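Local atomic coordinates of C3-degrading proteinase (CppA protein) (Streptococcus pneumoniae, PDB entry 3E0R), a protein that probably degrades complement component C3 as a proteinase and is built from two glyoxalase-clan regions. Residues I13-A18 against V56-P61; G89-T94 against P137-D142; H158-I163 against D185-N190; I78-N83 against L120-D125; T26-T31 against I111-D116. All coordinates share one frame; numbering follows the deposited sequence.

Contact 1: I13-A18 against V56-P61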
# COMPACT_ATOMS: atom_id res chain seq x y z
N ILE A 13 -5.79 -4.75 1.23
CA ILE A 13 -4.99 -4.53 0.01
C ILE A 13 -5.23 -3.11 -0.59
O ILE A 13 -6.34 -2.78 -1.05
CB ILE A 13 -5.23 -5.61 -1.05
CG1 ILE A 13 -5.03 -7.02 -0.45
CG2 ILE A 13 -4.30 -5.48 -2.23
CD1 ILE A 13 -6.04 -7.99 -0.94
N PRO A 14 -4.19 -2.25 -0.54
CA PRO A 14 -4.22 -0.94 -1.16
C PRO A 14 -4.03 -1.06 -2.67
O PRO A 14 -3.41 -2.03 -3.14
CB PRO A 14 -3.04 -0.23 -0.54
CG PRO A 14 -2.08 -1.38 -0.17
CD PRO A 14 -2.90 -2.55 0.13
N THR A 15 -4.70 -0.16 -3.39
CA THR A 15 -4.52 0.08 -4.81
C THR A 15 -3.97 1.48 -4.91
O THR A 15 -4.60 2.45 -4.45
CB THR A 15 -5.84 0.03 -5.66
OG1 THR A 15 -6.42 -1.29 -5.59
CG2 THR A 15 -5.55 0.46 -7.15
N LEU A 16 -2.77 1.56 -5.51
CA LEU A 16 -2.13 2.81 -5.88
C LEU A 16 -2.28 3.00 -7.39
O LEU A 16 -2.04 2.08 -8.18
CB LEU A 16 -0.65 2.79 -5.48
CG LEU A 16 -0.35 2.53 -3.98
CD1 LEU A 16 1.18 2.61 -3.71
CD2 LEU A 16 -1.10 3.52 -3.01
N LYS A 17 -2.66 4.21 -7.79
CA LYS A 17 -2.66 4.58 -9.20
C LYS A 17 -1.22 4.82 -9.72
O LYS A 17 -0.37 5.39 -9.00
CB LYS A 17 -3.59 5.76 -9.45
CG LYS A 17 -4.99 5.38 -9.12
CD LYS A 17 -5.94 6.57 -9.19
CE LYS A 17 -6.35 6.96 -10.62
NZ LYS A 17 -6.68 8.40 -10.78
N ALA A 18 -0.96 4.29 -10.92
CA ALA A 18 0.36 4.27 -11.58
C ALA A 18 0.20 4.94 -12.92
O ALA A 18 -0.78 4.72 -13.60
CB ALA A 18 0.84 2.84 -11.79
N VAL A 56 -1.90 -3.64 -5.23
CA VAL A 56 -2.42 -3.58 -6.60
C VAL A 56 -2.03 -2.21 -7.14
O VAL A 56 -2.25 -1.22 -6.47
CB VAL A 56 -3.98 -3.82 -6.66
CG1 VAL A 56 -4.53 -3.58 -8.07
CG2 VAL A 56 -4.34 -5.22 -6.17
N LEU A 57 -1.38 -2.18 -8.31
CA LEU A 57 -1.19 -0.94 -9.08
C LEU A 57 -2.22 -0.81 -10.16
O LEU A 57 -2.50 -1.77 -10.89
CB LEU A 57 0.17 -0.87 -9.75
CG LEU A 57 1.37 -0.98 -8.83
CD1 LEU A 57 2.55 -0.73 -9.70
CD2 LEU A 57 1.31 -0.03 -7.57
N GLU A 58 -2.74 0.39 -10.31
CA GLU A 58 -3.78 0.64 -11.28
C GLU A 58 -3.42 1.78 -12.22
O GLU A 58 -3.18 2.91 -11.79
CB GLU A 58 -5.04 1.01 -10.52
CG GLU A 58 -6.15 1.37 -11.37
CD GLU A 58 -7.40 0.65 -10.95
OE1 GLU A 58 -7.36 -0.62 -10.84
OE2 GLU A 58 -8.41 1.35 -10.74
N GLU A 59 -3.43 1.50 -13.51
CA GLU A 59 -2.98 2.47 -14.51
C GLU A 59 -3.99 3.59 -14.78
O GLU A 59 -5.15 3.34 -15.01
CB GLU A 59 -2.58 1.77 -15.83
CG GLU A 59 -1.06 1.85 -16.06
CD GLU A 59 -0.66 1.38 -17.46
OE1 GLU A 59 0.11 2.10 -18.16
OE2 GLU A 59 -1.11 0.28 -17.85
N ALA A 60 -3.53 4.82 -14.72
CA ALA A 60 -4.31 5.96 -15.12
C ALA A 60 -3.47 6.82 -16.09
O ALA A 60 -2.35 7.20 -15.76
CB ALA A 60 -4.71 6.74 -13.88
N PRO A 61 -4.00 7.12 -17.29
CA PRO A 61 -3.25 7.94 -18.27
C PRO A 61 -3.06 9.42 -17.90
O PRO A 61 -3.96 10.03 -17.32
CB PRO A 61 -4.14 7.85 -19.52
CG PRO A 61 -5.53 7.68 -18.95
CD PRO A 61 -5.32 6.73 -17.83
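Lys17 and Ala60 meet at one end of a parallel strand pair in which Thr15, Leu16, Lys17 and Ala18 lie opposite Val56, Leu57, Glu58 and Glu59. Five backbone hydrogen bonds, from Val56 N to Pro14 O at the start to Ala60 N to Ala18 O at 3.0 Å at the finish, zip the segments together. The Lys17 side chain leaves on the face shared by Thr15, Val56 and Glu58. Its CB lies 3.7 Å from Glu58 O and its CG slightly farther from the same oxygen. A bend at chi3 (78°) then turns CE over the far residue, 3.7 Å from Ala60 CB. NZ ends 4.0 Å from that same methyl, where the carbonyls of Asn190 and Thr193 hold it by hydrogen bonds. On the same face Thr15 CG2, anti to its own backbone N (chi1 of OG1 -63°), presses against Glu58 CB at 3.5 Å. On the other face, Leu16 CB touches Leu57 CD2 at 4.0 Å, and the Ala18 methyl lies near Leu57 CB. Strand 196-203 borders 13-18 on its other edge and hydrogen-bonds to Ile13 and Thr15, and Asp195 just before it to Lys17, while strand 43-47 pairs with 56-59. Helix 21-31 covers the Leu16, Ala18 and Leu57 face through Asn24 and Tyr28.

Contact 2: G89-T94 against P137-D142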
# COMPACT_ATOMS: atom_id res chain seq x y z
N GLY A 89 19.89 -8.07 0.39
CA GLY A 89 19.98 -8.54 -0.98
C GLY A 89 19.54 -7.46 -1.96
O GLY A 89 20.23 -7.17 -2.95
N ILE A 90 18.37 -6.89 -1.66
CA ILE A 90 17.84 -5.75 -2.42
C ILE A 90 18.85 -4.60 -2.49
O ILE A 90 19.12 -4.09 -3.57
CB ILE A 90 16.49 -5.22 -1.81
CG1 ILE A 90 15.38 -6.26 -1.87
CG2 ILE A 90 15.99 -3.96 -2.53
CD1 ILE A 90 14.21 -5.82 -0.91
N LEU A 91 19.41 -4.20 -1.35
CA LEU A 91 20.35 -3.06 -1.31
C LEU A 91 21.66 -3.35 -2.08
O LEU A 91 22.21 -2.47 -2.74
CB LEU A 91 20.61 -2.66 0.13
CG LEU A 91 19.42 -1.96 0.80
CD1 LEU A 91 19.55 -1.97 2.32
CD2 LEU A 91 19.19 -0.52 0.24
N SER A 92 22.10 -4.62 -2.05
CA SER A 92 23.26 -5.05 -2.84
C SER A 92 23.07 -4.79 -4.34
O SER A 92 24.05 -4.75 -5.08
CB SER A 92 23.60 -6.54 -2.60
OG SER A 92 22.69 -7.39 -3.25
N LYS A 93 21.83 -4.60 -4.77
CA LYS A 93 21.53 -4.46 -6.20
C LYS A 93 21.09 -3.06 -6.66
O LYS A 93 21.13 -2.77 -7.85
CB LYS A 93 20.47 -5.51 -6.62
CG LYS A 93 20.95 -6.95 -6.55
CD LYS A 93 21.88 -7.31 -7.73
CE LYS A 93 22.60 -8.65 -7.52
NZ LYS A 93 23.71 -8.62 -6.47
N THR A 94 20.67 -2.19 -5.73
CA THR A 94 20.12 -0.88 -6.11
C THR A 94 21.06 0.27 -5.74
O THR A 94 21.59 0.33 -4.62
CB THR A 94 18.78 -0.56 -5.40
OG1 THR A 94 18.09 -1.77 -5.11
CG2 THR A 94 17.91 0.34 -6.28
N PRO A 137 26.87 1.60 3.85
CA PRO A 137 27.82 0.52 3.66
C PRO A 137 27.66 -0.17 2.32
O PRO A 137 26.76 0.16 1.54
CB PRO A 137 27.50 -0.46 4.80
CG PRO A 137 26.15 -0.13 5.26
CD PRO A 137 25.70 1.16 4.63
N GLU A 138 28.56 -1.11 2.05
CA GLU A 138 28.47 -2.00 0.91
C GLU A 138 27.83 -3.27 1.42
O GLU A 138 28.14 -3.73 2.52
CB GLU A 138 29.86 -2.29 0.34
CG GLU A 138 30.70 -1.03 0.04
CD GLU A 138 32.12 -1.37 -0.39
OE1 GLU A 138 32.38 -2.56 -0.66
OE2 GLU A 138 32.97 -0.45 -0.46
N PHE A 139 26.92 -3.84 0.62
CA PHE A 139 26.14 -5.01 1.02
C PHE A 139 26.47 -6.25 0.18
O PHE A 139 26.46 -6.20 -1.06
CB PHE A 139 24.64 -4.70 0.94
CG PHE A 139 24.17 -3.70 1.97
CD1 PHE A 139 23.91 -4.10 3.28
CD2 PHE A 139 24.00 -2.35 1.63
CE1 PHE A 139 23.49 -3.18 4.23
CE2 PHE A 139 23.58 -1.42 2.58
CZ PHE A 139 23.31 -1.84 3.88
N GLN A 140 26.80 -7.35 0.86
CA GLN A 140 27.06 -8.63 0.21
C GLN A 140 25.85 -9.51 0.34
O GLN A 140 24.90 -9.19 1.06
CB GLN A 140 28.30 -9.31 0.80
CG GLN A 140 29.61 -8.80 0.20
CD GLN A 140 30.81 -9.04 1.09
OE1 GLN A 140 31.36 -8.11 1.67
NE2 GLN A 140 31.21 -10.31 1.22
N THR A 141 25.85 -10.62 -0.39
CA THR A 141 24.68 -11.50 -0.42
C THR A 141 25.07 -12.90 -0.90
O THR A 141 25.65 -13.06 -1.98
CB THR A 141 23.51 -10.85 -1.27
OG1 THR A 141 22.30 -11.58 -1.06
CG2 THR A 141 23.84 -10.80 -2.75
N ASP A 142 24.78 -13.89 -0.06
CA ASP A 142 24.85 -15.31 -0.44
C ASP A 142 23.50 -15.81 -0.99
O ASP A 142 23.37 -16.97 -1.32
CB ASP A 142 25.28 -16.17 0.75
CG ASP A 142 26.72 -15.91 1.19
OD1 ASP A 142 27.14 -14.73 1.24
OD2 ASP A 142 27.43 -16.89 1.51
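Gly89 opens the contact by laying its CA 3.8 Å from Thr141 OG1, a close backbone approach made where the helix has no side chain. Ile90 turns its side chain away from 137-142, but its carbonyl organises the end of the turn: Lys93 N and Thr94 OG1 both hydrogen-bond to Ile90 O, reaching it from opposite faces of the carbonyl plane. Leu91 carries the apolar part. Its CB sits 3.7 Å from Phe139 CD2 and forms an off-centre CH-pi contact, 4.2 Å from the ring centroid and 30° off the normal. CD1 reaches farther out over the same ring, 4.1 Å from Phe139 CZ and toward its rim, so the two side chains run side by side in the same direction. Ser92 follows with its CB against the backbone of the partner, 3.3 Å from Phe139 O. Its OG, placed between the backbone N and the carbonyl carbon (chi1 75°), faces back to the Gly89 carbonyl and also lies 3.6 Å from Thr141 CG2. The methyl of Thr141 thus rests against the Ser92 hydroxyl; no hydrogen bond joins the two segments. Leu91 also touches Leu100 and Phe109, and Tyr107 meets Phe139 edge to face. The result is a small, mixed seam with one apolar centre, Leu91 on Phe139, between the C-terminal part of helix 84-91 and the linker that runs from strand 131-132 to strand 151-159, at the periphery of a glyoxalase-clan fold.

Contact 3: H158-I163 against D185-N190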
# COMPACT_ATOMS: atom_id res chain seq x y z
N HIS A 158 -2.67 9.94 5.28
CA HIS A 158 -2.85 11.33 5.64
C HIS A 158 -4.34 11.68 5.59
O HIS A 158 -5.01 11.53 4.55
CB HIS A 158 -2.05 12.24 4.68
CG HIS A 158 -0.58 12.31 4.96
ND1 HIS A 158 0.37 12.19 3.97
CD2 HIS A 158 0.11 12.54 6.11
CE1 HIS A 158 1.57 12.33 4.50
NE2 HIS A 158 1.44 12.54 5.80
N LEU A 159 -4.86 12.14 6.73
CA LEU A 159 -6.31 12.41 6.89
C LEU A 159 -6.53 13.82 7.44
O LEU A 159 -6.01 14.15 8.52
CB LEU A 159 -6.97 11.36 7.79
CG LEU A 159 -8.52 11.27 7.85
CD1 LEU A 159 -9.14 10.73 6.55
CD2 LEU A 159 -9.00 10.43 9.04
N PRO A 160 -7.31 14.66 6.73
CA PRO A 160 -7.57 16.01 7.27
C PRO A 160 -8.25 15.98 8.64
O PRO A 160 -8.88 14.97 8.99
CB PRO A 160 -8.46 16.68 6.22
CG PRO A 160 -8.37 15.80 4.99
CD PRO A 160 -8.02 14.43 5.45
N THR A 161 -8.14 17.07 9.40
CA THR A 161 -8.66 17.07 10.76
C THR A 161 -10.17 17.23 10.77
O THR A 161 -10.82 16.77 11.71
CB THR A 161 -7.98 18.14 11.67
OG1 THR A 161 -8.17 19.45 11.14
CG2 THR A 161 -6.48 17.84 11.84
N ASP A 162 -10.71 17.83 9.71
CA ASP A 162 -12.16 18.16 9.63
C ASP A 162 -13.03 17.02 9.09
O ASP A 162 -14.26 17.14 9.08
CB ASP A 162 -12.40 19.43 8.80
CG ASP A 162 -11.90 19.30 7.34
OD1 ASP A 162 -11.39 18.23 6.95
OD2 ASP A 162 -12.02 20.30 6.57
N ILE A 163 -12.41 15.94 8.65
CA ILE A 163 -13.16 14.75 8.30
C ILE A 163 -12.75 13.52 9.14
O ILE A 163 -11.65 13.45 9.69
CB ILE A 163 -13.09 14.42 6.76
CG1 ILE A 163 -11.79 13.75 6.38
CG2 ILE A 163 -13.32 15.68 5.89
CD1 ILE A 163 -11.90 13.01 5.08
N ASP A 185 -5.34 18.05 -2.05
CA ASP A 185 -5.71 16.78 -2.70
C ASP A 185 -6.02 15.60 -1.76
O ASP A 185 -6.22 14.44 -2.23
CB ASP A 185 -4.59 16.38 -3.69
CG ASP A 185 -4.40 17.41 -4.80
OD1 ASP A 185 -5.26 18.30 -4.95
OD2 ASP A 185 -3.38 17.33 -5.51
N LEU A 186 -6.12 15.87 -0.47
CA LEU A 186 -6.31 14.81 0.52
C LEU A 186 -7.70 14.21 0.51
O LEU A 186 -7.92 13.16 1.09
CB LEU A 186 -6.01 15.35 1.93
CG LEU A 186 -4.56 15.54 2.35
CD1 LEU A 186 -4.50 16.07 3.81
CD2 LEU A 186 -3.81 14.23 2.13
N THR A 187 -8.65 14.91 -0.10
CA THR A 187 -10.02 14.38 -0.32
C THR A 187 -10.51 14.41 -1.79
O THR A 187 -11.70 14.18 -2.07
CB THR A 187 -11.02 15.10 0.59
OG1 THR A 187 -11.25 16.42 0.09
CG2 THR A 187 -10.49 15.17 2.05
N VAL A 188 -9.59 14.62 -2.73
CA VAL A 188 -9.94 14.73 -4.16
C VAL A 188 -10.58 13.42 -4.72
O VAL A 188 -10.21 12.30 -4.33
CB VAL A 188 -8.65 15.14 -5.00
CG1 VAL A 188 -7.69 13.98 -5.16
CG2 VAL A 188 -8.99 15.68 -6.33
N ASP A 189 -11.54 13.54 -5.62
CA ASP A 189 -12.03 12.36 -6.32
C ASP A 189 -10.85 11.51 -6.90
O ASP A 189 -9.87 12.06 -7.43
CB ASP A 189 -13.00 12.76 -7.43
CG ASP A 189 -13.63 11.56 -8.10
OD1 ASP A 189 -13.87 10.55 -7.39
OD2 ASP A 189 -13.90 11.63 -9.31
N ASN A 190 -10.96 10.19 -6.79
CA ASN A 190 -9.82 9.31 -7.01
C ASN A 190 -9.35 9.15 -8.44
O ASN A 190 -8.30 8.55 -8.70
CB ASN A 190 -10.01 7.94 -6.33
CG ASN A 190 -11.02 7.05 -7.00
OD1 ASN A 190 -10.86 5.84 -6.97
ND2 ASN A 190 -12.09 7.60 -7.53
O HOH W 1 -7.21 11.54 3.11
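Pro160 and Leu186 lie alongside each other with their side chains pointing opposite ways, the ring CG of Pro160 lying 3.9 Å from Leu186 CB. The branches of Leu186 divide the work: CD1 stays near Pro160 CG at 4.1 Å, whereas CD2 turns to His158 and meets its CB at 3.7 Å. CG of Leu186 stands anti to its carbonyl carbon (chi1 -76°), and chi2 of -179° then sets CD1 toward Pro160. The imidazole of His158 heads away from this apolar patch, and its ND1 is hydrogen-bonded to Lys72 O. Thr187 crosses Pro160 at a slant and offers its methyl, CG2 lying 3.7 Å from Pro160 CG. Ile163 comes in antiparallel to Thr187 and adds its terminal CD1, 4.0 Å from the same CG2, so that both Pro160 and Ile163 rest on this one methyl. The segments share no direct hydrogen bond. One water joins their backbones instead, donating to His158 O at 2.6 Å and to Leu186 O at 2.7 Å, and so serves two carbonyls that could not bond to each other. Strand 176-180 flanks 158-159, with a backbone bond between Leu159 and Ile179. The contact is a small surface one at the margin of the sheet, where strand 151-159 and the chain leaving it meet the loop between strands 176-180 and 196-203.

Contact 4: I78-N83 against L120-D125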
# COMPACT_ATOMS: atom_id res chain seq x y z
N ILE A 78 4.31 0.71 4.05
CA ILE A 78 5.24 -0.00 4.94
C ILE A 78 5.24 -1.48 4.57
O ILE A 78 4.23 -2.13 4.51
CB ILE A 78 4.91 0.24 6.41
CG1 ILE A 78 4.79 1.76 6.67
CG2 ILE A 78 5.99 -0.39 7.35
CD1 ILE A 78 4.30 2.08 8.02
N VAL A 79 6.42 -1.96 4.22
CA VAL A 79 6.61 -3.34 3.76
C VAL A 79 7.48 -4.00 4.80
O VAL A 79 8.64 -3.69 4.91
CB VAL A 79 7.25 -3.39 2.37
CG1 VAL A 79 7.42 -4.83 1.89
CG2 VAL A 79 6.41 -2.53 1.36
N LYS A 80 6.87 -4.83 5.61
CA LYS A 80 7.57 -5.55 6.65
C LYS A 80 7.99 -6.87 6.08
O LYS A 80 7.13 -7.69 5.80
CB LYS A 80 6.65 -5.82 7.83
CG LYS A 80 7.28 -6.70 8.97
CD LYS A 80 6.19 -7.04 10.01
CE LYS A 80 6.78 -7.55 11.30
NZ LYS A 80 8.11 -8.11 11.00
N VAL A 81 9.29 -7.05 5.91
CA VAL A 81 9.87 -8.25 5.34
C VAL A 81 10.20 -9.26 6.46
O VAL A 81 10.71 -8.90 7.52
CB VAL A 81 11.12 -7.88 4.52
CG1 VAL A 81 11.92 -9.11 4.06
CG2 VAL A 81 10.72 -7.04 3.36
N GLU A 82 9.88 -10.53 6.21
CA GLU A 82 10.22 -11.64 7.15
C GLU A 82 11.74 -11.93 7.33
O GLU A 82 12.22 -11.90 8.46
CB GLU A 82 9.54 -12.95 6.69
CG GLU A 82 9.75 -14.14 7.61
CD GLU A 82 9.08 -13.92 8.96
OE1 GLU A 82 8.18 -13.03 9.02
OE2 GLU A 82 9.42 -14.63 9.94
N ASN A 83 12.46 -12.29 6.26
CA ASN A 83 13.90 -12.54 6.34
C ASN A 83 14.65 -11.20 6.15
O ASN A 83 14.50 -10.53 5.12
CB ASN A 83 14.36 -13.60 5.32
CG ASN A 83 15.86 -14.02 5.51
OD1 ASN A 83 16.68 -13.36 6.20
ND2 ASN A 83 16.21 -15.16 4.88
N LEU A 120 8.68 2.38 2.91
CA LEU A 120 9.61 1.92 3.91
C LEU A 120 9.65 0.41 3.82
O LEU A 120 8.62 -0.23 3.91
CB LEU A 120 9.17 2.35 5.33
CG LEU A 120 9.97 1.76 6.53
CD1 LEU A 120 11.44 2.27 6.52
CD2 LEU A 120 9.35 2.06 7.85
N ILE A 121 10.84 -0.16 3.59
CA ILE A 121 11.03 -1.62 3.67
C ILE A 121 11.89 -1.93 4.88
O ILE A 121 13.00 -1.42 4.99
CB ILE A 121 11.72 -2.21 2.43
CG1 ILE A 121 11.01 -1.71 1.16
CG2 ILE A 121 11.73 -3.78 2.48
CD1 ILE A 121 10.78 -2.84 0.13
N HIS A 122 11.37 -2.77 5.76
CA HIS A 122 12.01 -3.02 7.02
C HIS A 122 11.70 -4.43 7.46
O HIS A 122 10.96 -5.13 6.82
CB HIS A 122 11.54 -1.99 8.07
CG HIS A 122 10.18 -2.28 8.61
ND1 HIS A 122 9.98 -3.04 9.75
CD2 HIS A 122 8.95 -1.94 8.17
CE1 HIS A 122 8.68 -3.17 9.97
NE2 HIS A 122 8.03 -2.51 9.02
N ALA A 123 12.26 -4.84 8.59
CA ALA A 123 12.11 -6.20 9.07
C ALA A 123 11.86 -6.24 10.58
O ALA A 123 12.13 -7.28 11.21
CB ALA A 123 13.36 -6.98 8.72
N GLU A 124 11.33 -5.15 11.16
CA GLU A 124 11.30 -4.92 12.61
C GLU A 124 9.94 -5.28 13.16
O GLU A 124 8.93 -5.14 12.45
CB GLU A 124 11.57 -3.46 12.97
CG GLU A 124 12.94 -2.87 12.59
CD GLU A 124 14.17 -3.73 12.98
OE1 GLU A 124 14.17 -4.47 14.03
OE2 GLU A 124 15.15 -3.65 12.20
N ASP A 125 9.91 -5.73 14.42
CA ASP A 125 8.63 -5.92 15.13
C ASP A 125 8.12 -4.56 15.66
O ASP A 125 6.99 -4.43 16.12
CB ASP A 125 8.75 -6.93 16.28
CG ASP A 125 9.63 -8.12 15.93
OD1 ASP A 125 9.12 -9.27 15.92
OD2 ASP A 125 10.84 -7.91 15.69
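Ile78, Val79 and Lys80 pair in parallel with Leu120, Ile121 and His122, the two strand axes closely aligned and 4.8 Å apart. Strand 118-122 comes back beside strand 74-81 after an intervening helix and two further strands, the beta-alpha-beta-beta-beta order expected of the glyoxalase clan. Backbone bonds run from Val79 N to Leu120 O, from His122 N to Val79 O and from Val81 N to His122 O, the last at 2.7 Å and nearly straight. His122 dominates the face it shares with Ile78, Lys80 and Leu120. Its CG sits between the backbone N and the carbonyl carbon (chi1 77°), and the ring leans toward the neighbouring strand. Ile78 CG2 meets the ring edge near its plane, 3.4 Å from His122 NE2. Lys80 CA lies over one ring face, 4.2 Å from the centroid and 22° off the normal. The Lys80 chain then runs out past the ring, CG lying 3.9 Å from His122 CE1, and its NZ ends in a weak hydrogen bond to Glu124 O. On the face of Val79 and Ile121, Ile121 CG2 also meets Val81 CG2 at 3.5 Å, where helix 84-91 lies over Val81, Ile121 and Ala123. Strand 151-159 borders 78-81 on its other side and strand 107-112 borders 120-122. The rotation of the imidazole is further fixed by its own chain: Glu124 N donates to His122 ND1 at 2.9 Å, from a position tilted 19° out of the ring plane.

Contact 5: T26-T31 against I111-D116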
# COMPACT_ATOMS: atom_id res chain seq x y z
N THR A 26 9.11 -1.99 -12.96
CA THR A 26 10.54 -2.03 -12.74
C THR A 26 10.89 -1.77 -11.29
O THR A 26 11.86 -2.31 -10.78
CB THR A 26 11.28 -1.00 -13.61
OG1 THR A 26 10.78 -1.09 -14.95
CG2 THR A 26 12.77 -1.24 -13.61
N PHE A 27 10.07 -0.94 -10.64
CA PHE A 27 10.31 -0.49 -9.27
C PHE A 27 9.90 -1.59 -8.28
O PHE A 27 10.70 -2.07 -7.48
CB PHE A 27 9.56 0.85 -9.01
CG PHE A 27 9.70 1.37 -7.62
CD1 PHE A 27 10.90 1.92 -7.18
CD2 PHE A 27 8.65 1.30 -6.74
CE1 PHE A 27 11.04 2.39 -5.89
CE2 PHE A 27 8.78 1.75 -5.45
CZ PHE A 27 9.95 2.31 -5.02
N TYR A 28 8.65 -2.03 -8.41
CA TYR A 28 8.08 -2.92 -7.40
C TYR A 28 8.57 -4.36 -7.52
O TYR A 28 8.82 -5.05 -6.52
CB TYR A 28 6.58 -2.84 -7.47
CG TYR A 28 6.04 -1.61 -6.82
CD1 TYR A 28 5.99 -1.51 -5.44
CD2 TYR A 28 5.49 -0.57 -7.58
CE1 TYR A 28 5.47 -0.35 -4.81
CE2 TYR A 28 4.95 0.60 -6.96
CZ TYR A 28 4.97 0.69 -5.58
OH TYR A 28 4.44 1.78 -4.98
N ILE A 29 8.80 -4.76 -8.77
CA ILE A 29 9.24 -6.11 -9.07
C ILE A 29 10.75 -6.15 -9.08
O ILE A 29 11.34 -6.84 -8.27
CB ILE A 29 8.67 -6.65 -10.43
CG1 ILE A 29 7.15 -6.75 -10.36
CG2 ILE A 29 9.24 -8.02 -10.76
CD1 ILE A 29 6.50 -6.76 -11.71
N GLU A 30 11.36 -5.38 -9.98
CA GLU A 30 12.80 -5.50 -10.16
C GLU A 30 13.52 -4.91 -8.98
O GLU A 30 14.45 -5.51 -8.45
CB GLU A 30 13.32 -4.85 -11.46
CG GLU A 30 12.32 -4.72 -12.60
CD GLU A 30 12.51 -5.68 -13.76
OE1 GLU A 30 13.43 -5.40 -14.57
OE2 GLU A 30 11.70 -6.64 -13.88
N THR A 31 13.12 -3.73 -8.54
CA THR A 31 13.89 -3.06 -7.50
C THR A 31 13.53 -3.70 -6.15
O THR A 31 14.43 -4.25 -5.48
CB THR A 31 13.74 -1.51 -7.59
OG1 THR A 31 14.10 -1.10 -8.92
CG2 THR A 31 14.64 -0.76 -6.57
N ILE A 111 12.60 4.61 -0.04
CA ILE A 111 12.77 4.87 -1.44
C ILE A 111 11.43 5.45 -1.97
O ILE A 111 10.39 5.08 -1.48
CB ILE A 111 13.19 3.58 -2.14
CG1 ILE A 111 13.78 3.87 -3.52
CG2 ILE A 111 12.04 2.60 -2.23
CD1 ILE A 111 14.48 2.68 -4.11
N PHE A 112 11.49 6.38 -2.93
CA PHE A 112 10.32 6.89 -3.63
C PHE A 112 10.02 6.06 -4.90
O PHE A 112 10.90 5.61 -5.67
CB PHE A 112 10.51 8.37 -4.00
CG PHE A 112 10.26 9.36 -2.84
CD1 PHE A 112 8.97 9.79 -2.52
CD2 PHE A 112 11.31 9.89 -2.09
CE1 PHE A 112 8.75 10.71 -1.45
CE2 PHE A 112 11.07 10.80 -1.05
CZ PHE A 112 9.81 11.20 -0.73
N SER A 113 8.74 5.84 -5.12
CA SER A 113 8.27 5.17 -6.30
C SER A 113 8.15 6.23 -7.43
O SER A 113 8.15 7.44 -7.16
CB SER A 113 6.89 4.56 -6.00
OG SER A 113 5.90 5.51 -6.32
N PRO A 114 7.99 5.76 -8.68
CA PRO A 114 7.74 6.62 -9.84
C PRO A 114 6.58 7.61 -9.65
O PRO A 114 6.54 8.62 -10.36
CB PRO A 114 7.39 5.63 -10.96
CG PRO A 114 7.88 4.34 -10.53
CD PRO A 114 7.98 4.33 -9.05
N GLU A 115 5.63 7.33 -8.74
CA GLU A 115 4.51 8.28 -8.49
C GLU A 115 4.70 9.06 -7.19
O GLU A 115 3.76 9.72 -6.68
CB GLU A 115 3.18 7.55 -8.48
CG GLU A 115 2.97 6.58 -9.59
CD GLU A 115 2.99 7.17 -10.95
OE1 GLU A 115 2.62 8.38 -11.15
OE2 GLU A 115 3.38 6.40 -11.85
N ASP A 116 5.92 8.94 -6.66
CA ASP A 116 6.45 9.64 -5.47
C ASP A 116 5.78 9.17 -4.20
O ASP A 116 5.60 9.92 -3.26
CB ASP A 116 6.31 11.17 -5.59
CG ASP A 116 6.95 11.72 -6.81
OD1 ASP A 116 8.20 11.60 -6.92
OD2 ASP A 116 6.20 12.26 -7.66
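Phe27 reaches from the helix to the turn, meeting Ile111, Ser113 and Pro114 with different parts of its ring. CG stands anti to the backbone N (chi1 178°), which carries the ring away from the helix toward 111-114. Ser113 CA lies over one face, 3.7 Å from the centroid and 18° off the normal, in a CH-pi contact; Pro114 CD covers the same face nearer the root, 3.7 Å from Phe27 CG. Ile111 works at the rim: its CG2 sits near the ring plane, 3.5 Å from Phe27 CZ. Ser113 CB adds a close touch to Phe27 CE2 at 3.4 Å. The turn that presents Ser113 and Pro114 holds its own shape, since Asp116 N bonds to Ser113 O in a type I turn and Glu115 N to Ser113 OG in an ST turn. Tyr28 OH comes to 3.8 Å from Ser113 CB, and the face of the Tyr28 ring lies beneath Phe27 CD2. Helix 21-31, with a pi-type turn here, therefore bridges two sheets: Tyr28 touches strands 43-47 and 53-59 of one sheet and Ile119 of the other, where Phe27 meets Ile111 of strand 107-112.

Contacts 1 and 4 are like pairings, both of parallel strands, in two different sheets, with centres 22 Å apart on opposite sides of the chain's centre. Contact 5 lies close to contact 1, centres 13 Å apart: Tyr28 OH packs on Leu16 CD1 at 3.6 Å. It also touches contact 2, where Ile90 CG2 lies 3.3 Å from Thr31 O. Contact 3 joins contact 1 through Lys17 NZ and Asn190 O, 2.6 Å apart, a link between the N-terminal and C-terminal CppA regions. Contacts 2 and 3 are the most distant, their centres 38 Å apart. No catalytic or ligand site can be tied to any of the five.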